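Local coordinates for RabGDI protein (Plasmodium falciparum 3D7, PDB 3P1W) that probably acts as a Rab GDP-dissociation inhibitor, binding Rab GTPases in their GDP-bound state and slowing nucleotide release, at residues G122-Q127 / E339-N344; K317-K322 / D425-T430. All blocks are in the same frame, centred on the assembly; numbering follows the deposited sequence.

Overall arrangement
Both contacts reach the same mixed beta sheet, but at places far apart, on opposite sides of the centre of the chain: their centres lie 39 Å apart and their nearest atoms about 27 Å. Contact 1 joins strand 117-129 to the turn that precedes strand 346-350. Contact 2 joins the start of strand 320-333, another member of this sheet, to strand 427-429, which belongs to the other large mixed sheet, built around strand 20-26. Along the chain the segments alternate, and strand 320-333 leads from 317-322 toward the loop that carries 339-344.

Contact 1 of 2, residues G122-Q127 / E339-N344; sequences GSYVYQ and ETNQTN
Tyr124 reaches from strand 117-129 into the turn at 339-344, with Thr340 packed over one face of its ring and its hydroxyl meeting Asn341. CB leaves the strand toward the turn. CE1 comes within 3.6 Å of Glu339 O, which stands obliquely to the ring, and CE2 lies 3.9 Å from Thr340 CB; both partners lie on the same side of the ring plane. The same face is covered by Thr340 CG2, a CH-pi contact 4.1 Å from the centroid and almost on the ring normal. Residues Thr340 to Thr343 form a type I' beta turn in the connection between strands 320-333 and 346-350, and the latter pairs in parallel with the strand of Tyr124. CZ passes 3.5 Å from Thr340 CA. At the tip, Asn341 ND2 donates to Tyr124 OH over 2.6 Å in a nearly straight bond (174°), approaching at the ring edge with the amide plane turned only 25° from the ring. The turn is fastened from within: Thr340 O accepts from both the backbone N and OG1 of Thr343, the hydroxyl at 2.8 Å. Thr340 OG1 is bonded to Ile337 O, while Thr343 CG2 stands 4.0 Å from Tyr124 OH.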
loop_
_atom_site.group_PDB
_atom_site.type_symbol
_atom_site.label_atom_id
_atom_site.label_comp_id
_atom_site.label_asym_id
_atom_site.label_seq_id
_atom_site.Cartn_x
_atom_site.Cartn_y
_atom_site.Cartn_z
ATOM N N GLY A 122 4.087 12.522 -9.206
ATOM C CA GLY A 122 5.178 12.956 -8.368
ATOM C C GLY A 122 5.286 12.286 -7.027
ATOM O O GLY A 122 4.320 11.759 -6.500
ATOM N N SER A 123 6.499 12.315 -6.501
ATOM C CA SER A 123 6.823 11.743 -5.201
ATOM C C SER A 123 7.469 12.839 -4.381
ATOM O O SER A 123 8.444 13.458 -4.849
ATOM C CB SER A 123 7.837 10.621 -5.377
ATOM O OG SER A 123 7.489 9.753 -6.443
ATOM N N TYR A 124 6.934 13.082 -3.185
ATOM C CA TYR A 124 7.346 14.169 -2.306
ATOM C C TYR A 124 7.665 13.609 -0.934
ATOM O O TYR A 124 7.100 12.563 -0.504
ATOM C CB TYR A 124 6.259 15.255 -2.186
ATOM C CG TYR A 124 6.055 15.975 -3.496
ATOM C CD1 TYR A 124 6.667 17.195 -3.731
ATOM C CD2 TYR A 124 5.316 15.385 -4.530
ATOM C CE1 TYR A 124 6.532 17.839 -4.953
ATOM C CE2 TYR A 124 5.185 16.022 -5.784
ATOM C CZ TYR A 124 5.808 17.233 -5.987
ATOM O OH TYR A 124 5.685 17.895 -7.202
ATOM N N VAL A 125 8.511 14.347 -0.215
ATOM C CA VAL A 125 8.833 14.030 1.157
ATOM C C VAL A 125 8.773 15.315 1.999
ATOM O O VAL A 125 9.100 16.407 1.515
ATOM C CB VAL A 125 10.196 13.341 1.259
ATOM C CG1 VAL A 125 11.356 14.269 0.752
ATOM C CG2 VAL A 125 10.455 12.818 2.695
ATOM N N TYR A 126 8.351 15.174 3.254
ATOM C CA TYR A 126 8.247 16.327 4.175
ATOM C C TYR A 126 9.566 16.552 4.905
ATOM O O TYR A 126 10.129 15.629 5.502
ATOM C CB TYR A 126 7.147 15.999 5.167
ATOM C CG TYR A 126 6.658 17.089 6.074
ATOM C CD1 TYR A 126 5.372 17.573 5.944
ATOM C CD2 TYR A 126 7.427 17.536 7.143
ATOM C CE1 TYR A 126 4.876 18.509 6.817
ATOM C CE2 TYR A 126 6.933 18.466 8.025
ATOM C CZ TYR A 126 5.646 18.945 7.839
ATOM O OH TYR A 126 5.139 19.878 8.689
ATOM N N GLN A 127 10.063 17.789 4.834
ATOM C CA GLN A 127 11.204 18.241 5.590
ATOM C C GLN A 127 10.966 19.755 5.812
ATOM O O GLN A 127 11.039 20.558 4.879
ATOM C CB GLN A 127 12.531 17.998 4.836
ATOM C CG GLN A 127 13.756 18.345 5.687
ATOM C CD GLN A 127 14.988 18.750 4.892
ATOM O OE1 GLN A 127 15.356 19.934 4.847
ATOM N NE2 GLN A 127 15.645 17.770 4.276
ATOM N N GLU A 339 2.272 23.333 -3.640
ATOM C CA GLU A 339 3.691 22.957 -3.604
ATOM C C GLU A 339 3.989 21.520 -4.096
ATOM O O GLU A 339 5.008 20.911 -3.723
ATOM C CB GLU A 339 4.293 23.178 -2.204
ATOM C CG GLU A 339 3.900 24.513 -1.503
ATOM C CD GLU A 339 4.151 25.794 -2.342
ATOM O OE1 GLU A 339 5.136 25.849 -3.109
ATOM O OE2 GLU A 339 3.367 26.769 -2.196
ATOM N N THR A 340 3.108 20.979 -4.934
ATOM C CA THR A 340 3.363 19.709 -5.594
ATOM C C THR A 340 3.323 19.923 -7.111
ATOM O O THR A 340 3.002 19.009 -7.871
ATOM C CB THR A 340 2.347 18.633 -5.179
ATOM O OG1 THR A 340 1.037 19.057 -5.537
ATOM C CG2 THR A 340 2.411 18.408 -3.696
ATOM N N ASN A 341 3.663 21.137 -7.539
ATOM C CA ASN A 341 3.857 21.423 -8.950
ATOM C C ASN A 341 2.600 21.148 -9.781
ATOM O O ASN A 341 2.673 20.726 -10.934
ATOM C CB ASN A 341 5.084 20.617 -9.427
ATOM C CG ASN A 341 6.352 21.032 -8.688
ATOM O OD1 ASN A 341 6.909 22.111 -8.961
ATOM N ND2 ASN A 341 6.788 20.225 -7.729
ATOM N N GLN A 342 1.439 21.391 -9.165
ATOM C CA GLN A 342 0.141 21.193 -9.800
ATOM C C GLN A 342 -0.041 19.767 -10.326
ATOM O O GLN A 342 -0.773 19.542 -11.299
ATOM C CB GLN A 342 -0.100 22.234 -10.921
ATOM C CG GLN A 342 -0.164 23.697 -10.439
ATOM C CD GLN A 342 -1.322 23.944 -9.470
ATOM O OE1 GLN A 342 -1.116 24.070 -8.258
ATOM N NE2 GLN A 342 -2.547 24.005 -10.000
ATOM N N THR A 343 0.598 18.803 -9.670
ATOM C CA THR A 343 0.482 17.394 -10.099
ATOM C C THR A 343 -0.947 16.866 -9.975
ATOM O O THR A 343 -1.698 17.263 -9.072
ATOM C CB THR A 343 1.436 16.461 -9.342
ATOM O OG1 THR A 343 1.340 16.700 -7.920
ATOM C CG2 THR A 343 2.883 16.663 -9.846
ATOM N N ASN A 344 -1.316 15.987 -10.900
ATOM C CA ASN A 344 -2.665 15.394 -10.932
ATOM C C ASN A 344 -2.740 14.110 -10.115
ATOM O O ASN A 344 -3.832 13.573 -9.871
ATOM C CB ASN A 344 -3.095 15.137 -12.374
ATOM C CG ASN A 344 -3.380 16.411 -13.122
ATOM O OD1 ASN A 344 -4.011 17.315 -12.587
ATOM N ND2 ASN A 344 -2.907 16.502 -14.353
#

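Contact 2 of 2, residues K317-K322 / D425-T430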
loop_
_atom_site.group_PDB
_atom_site.type_symbol
_atom_site.label_atom_id
_atom_site.label_comp_id
_atom_site.label_asym_id
_atom_site.label_seq_id
_atom_site.Cartn_x
_atom_site.Cartn_y
_atom_site.Cartn_z
ATOM N N LYS A 317 -11.176 -18.319 18.473
ATOM C CA LYS A 317 -10.166 -18.142 19.505
ATOM C C LYS A 317 -8.757 -18.091 18.917
ATOM O O LYS A 317 -8.428 -18.870 18.042
ATOM C CB LYS A 317 -10.292 -19.321 20.489
ATOM C CG LYS A 317 -9.406 -19.292 21.695
ATOM C CD LYS A 317 -9.416 -20.623 22.457
ATOM C CE LYS A 317 -10.716 -20.900 23.180
ATOM N NZ LYS A 317 -10.723 -22.278 23.827
ATOM N N ASN A 318 -7.951 -17.133 19.385
ATOM C CA ASN A 318 -6.523 -17.076 19.093
ATOM C C ASN A 318 -6.198 -17.114 17.595
ATOM O O ASN A 318 -5.310 -17.851 17.137
ATOM C CB ASN A 318 -5.798 -18.195 19.843
ATOM C CG ASN A 318 -4.315 -17.935 19.972
ATOM O OD1 ASN A 318 -3.876 -16.780 19.991
ATOM N ND2 ASN A 318 -3.532 -18.997 20.044
ATOM N N LYS A 319 -6.929 -16.315 16.828
ATOM C CA LYS A 319 -6.704 -16.185 15.385
ATOM C C LYS A 319 -6.050 -14.860 15.042
ATOM O O LYS A 319 -5.161 -14.818 14.199
ATOM C CB LYS A 319 -8.005 -16.273 14.601
ATOM C CG LYS A 319 -8.678 -17.650 14.586
ATOM C CD LYS A 319 -7.730 -18.774 14.178
ATOM C CE LYS A 319 -7.234 -18.669 12.752
ATOM N NZ LYS A 319 -6.287 -19.754 12.394
ATOM N N ILE A 320 -6.500 -13.797 15.687
ATOM C CA ILE A 320 -5.973 -12.460 15.415
ATOM C C ILE A 320 -5.673 -11.715 16.700
ATOM O O ILE A 320 -6.246 -12.000 17.761
ATOM C CB ILE A 320 -6.939 -11.611 14.556
ATOM C CG1 ILE A 320 -8.325 -11.544 15.202
ATOM C CG2 ILE A 320 -7.016 -12.183 13.133
ATOM C CD1 ILE A 320 -9.358 -10.844 14.351
ATOM N N LYS A 321 -4.772 -10.748 16.576
ATOM C CA LYS A 321 -4.371 -9.900 17.678
ATOM C C LYS A 321 -4.466 -8.468 17.172
ATOM O O LYS A 321 -3.962 -8.181 16.107
ATOM C CB LYS A 321 -2.938 -10.244 18.014
ATOM C CG LYS A 321 -2.174 -9.341 18.971
ATOM C CD LYS A 321 -0.820 -10.000 19.317
ATOM C CE LYS A 321 0.151 -10.072 18.098
ATOM N NZ LYS A 321 1.304 -11.030 18.328
ATOM N N LYS A 322 -5.127 -7.597 17.927
ATOM C CA LYS A 322 -5.180 -6.184 17.608
ATOM C C LYS A 322 -3.856 -5.520 18.007
ATOM O O LYS A 322 -3.378 -5.665 19.154
ATOM C CB LYS A 322 -6.391 -5.532 18.284
ATOM C CG LYS A 322 -6.538 -4.025 18.039
ATOM C CD LYS A 322 -7.776 -3.442 18.739
ATOM C CE LYS A 322 -7.671 -1.905 18.943
ATOM N NZ LYS A 322 -9.036 -1.202 19.128
ATOM N N ASP A 425 -4.693 -25.129 12.203
ATOM C CA ASP A 425 -6.068 -25.333 11.758
ATOM C C ASP A 425 -6.290 -25.058 10.261
ATOM O O ASP A 425 -7.406 -25.252 9.767
ATOM C CB ASP A 425 -7.013 -24.484 12.608
ATOM C CG ASP A 425 -6.847 -22.977 12.371
ATOM O OD1 ASP A 425 -6.055 -22.540 11.484
ATOM O OD2 ASP A 425 -7.528 -22.225 13.094
ATOM N N ASN A 426 -5.254 -24.577 9.557
ATOM C CA ASN A 426 -5.352 -24.272 8.114
ATOM C C ASN A 426 -6.305 -23.122 7.757
ATOM O O ASN A 426 -6.796 -23.040 6.615
ATOM C CB ASN A 426 -5.689 -25.529 7.300
ATOM C CG ASN A 426 -4.519 -26.477 7.208
ATOM O OD1 ASN A 426 -3.399 -26.036 6.974
ATOM N ND2 ASN A 426 -4.770 -27.782 7.369
ATOM N N ILE A 427 -6.508 -22.207 8.712
ATOM C CA ILE A 427 -7.247 -20.981 8.459
ATOM C C ILE A 427 -6.211 -19.853 8.479
ATOM O O ILE A 427 -5.679 -19.514 9.549
ATOM C CB ILE A 427 -8.348 -20.722 9.493
ATOM C CG1 ILE A 427 -9.365 -21.880 9.495
ATOM C CG2 ILE A 427 -9.081 -19.403 9.186
ATOM C CD1 ILE A 427 -10.338 -21.814 10.634
ATOM N N PHE A 428 -5.900 -19.341 7.287
ATOM C CA PHE A 428 -4.843 -18.334 7.102
ATOM C C PHE A 428 -5.527 -17.001 7.017
ATOM O O PHE A 428 -6.356 -16.807 6.125
ATOM C CB PHE A 428 -4.074 -18.591 5.802
ATOM C CG PHE A 428 -3.273 -19.858 5.816
ATOM C CD1 PHE A 428 -1.913 -19.827 6.062
ATOM C CD2 PHE A 428 -3.895 -21.092 5.636
ATOM C CE1 PHE A 428 -1.176 -21.002 6.097
ATOM C CE2 PHE A 428 -3.159 -22.289 5.683
ATOM C CZ PHE A 428 -1.792 -22.232 5.911
ATOM N N VAL A 429 -5.193 -16.105 7.943
ATOM C CA VAL A 429 -5.862 -14.815 8.070
ATOM C C VAL A 429 -4.948 -13.691 7.572
ATOM O O VAL A 429 -3.806 -13.584 7.994
ATOM C CB VAL A 429 -6.317 -14.532 9.523
ATOM C CG1 VAL A 429 -7.098 -13.249 9.593
ATOM C CG2 VAL A 429 -7.226 -15.699 10.050
ATOM N N THR A 430 -5.450 -12.889 6.646
ATOM C CA THR A 430 -4.703 -11.699 6.171
ATOM C C THR A 430 -4.680 -10.624 7.262
ATOM O O THR A 430 -5.649 -10.455 8.010
ATOM C CB THR A 430 -5.272 -11.135 4.867
ATOM O OG1 THR A 430 -6.661 -10.835 5.010
ATOM C CG2 THR A 430 -5.049 -12.107 3.695
#
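Lys319 and Asp425 meet tip to tip in a salt bridge, and the tight part of the contact is gathered round the ammonium group. Lys319 NZ lies 2.9 Å from Asp425 OD2, which receives it on the syn lone pair, the side of the other oxygen. A weak bond to Asp425 OD1 makes the grip two-pronged. The third acceptor is a backbone atom: Ile427 O takes NZ at 2.9 Å, in the carbonyl plane and on a lone pair. The lysine reaches these three oxygens on a chain bent at chi2 (-51°) and chi3 (-65°), with CE passing 4.0 Å from Val429 CG2. Lys319 is buried, and the carboxylate probably offsets much of the cost of enclosing its charge. Asp425 is itself held in place, because OD1 accepts from Ile427 N at 2.8 Å, the donor standing well above the carboxylate plane.

Next to this polar cluster the packing is sparser. Ile320 and Val429 cross at about a right angle and touch through single methyls, CG2 to CG1 at 3.7 Å. Ile320 is partly exposed and also rests on Met314 and Tyr416. Beyond it Lys321 and Lys322 are exposed and do not touch 425-430; Lys322 NZ instead forms a salt bridge with Asp414 on strand 405-418.

The two backbones do not pair as strands. Lys319 and Lys321 make backbone hydrogen bonds to Thr419 and Val417, whereas those of Asn426 and Phe428 go to Val306, so the Lys319 and Ile320 side chains, where strand 320-333 begins, link one sheet to strand 427-429 of another. The bond within 425-430 makes an Asx turn that leads into strand 427-429, which runs parallel to strand 305-308.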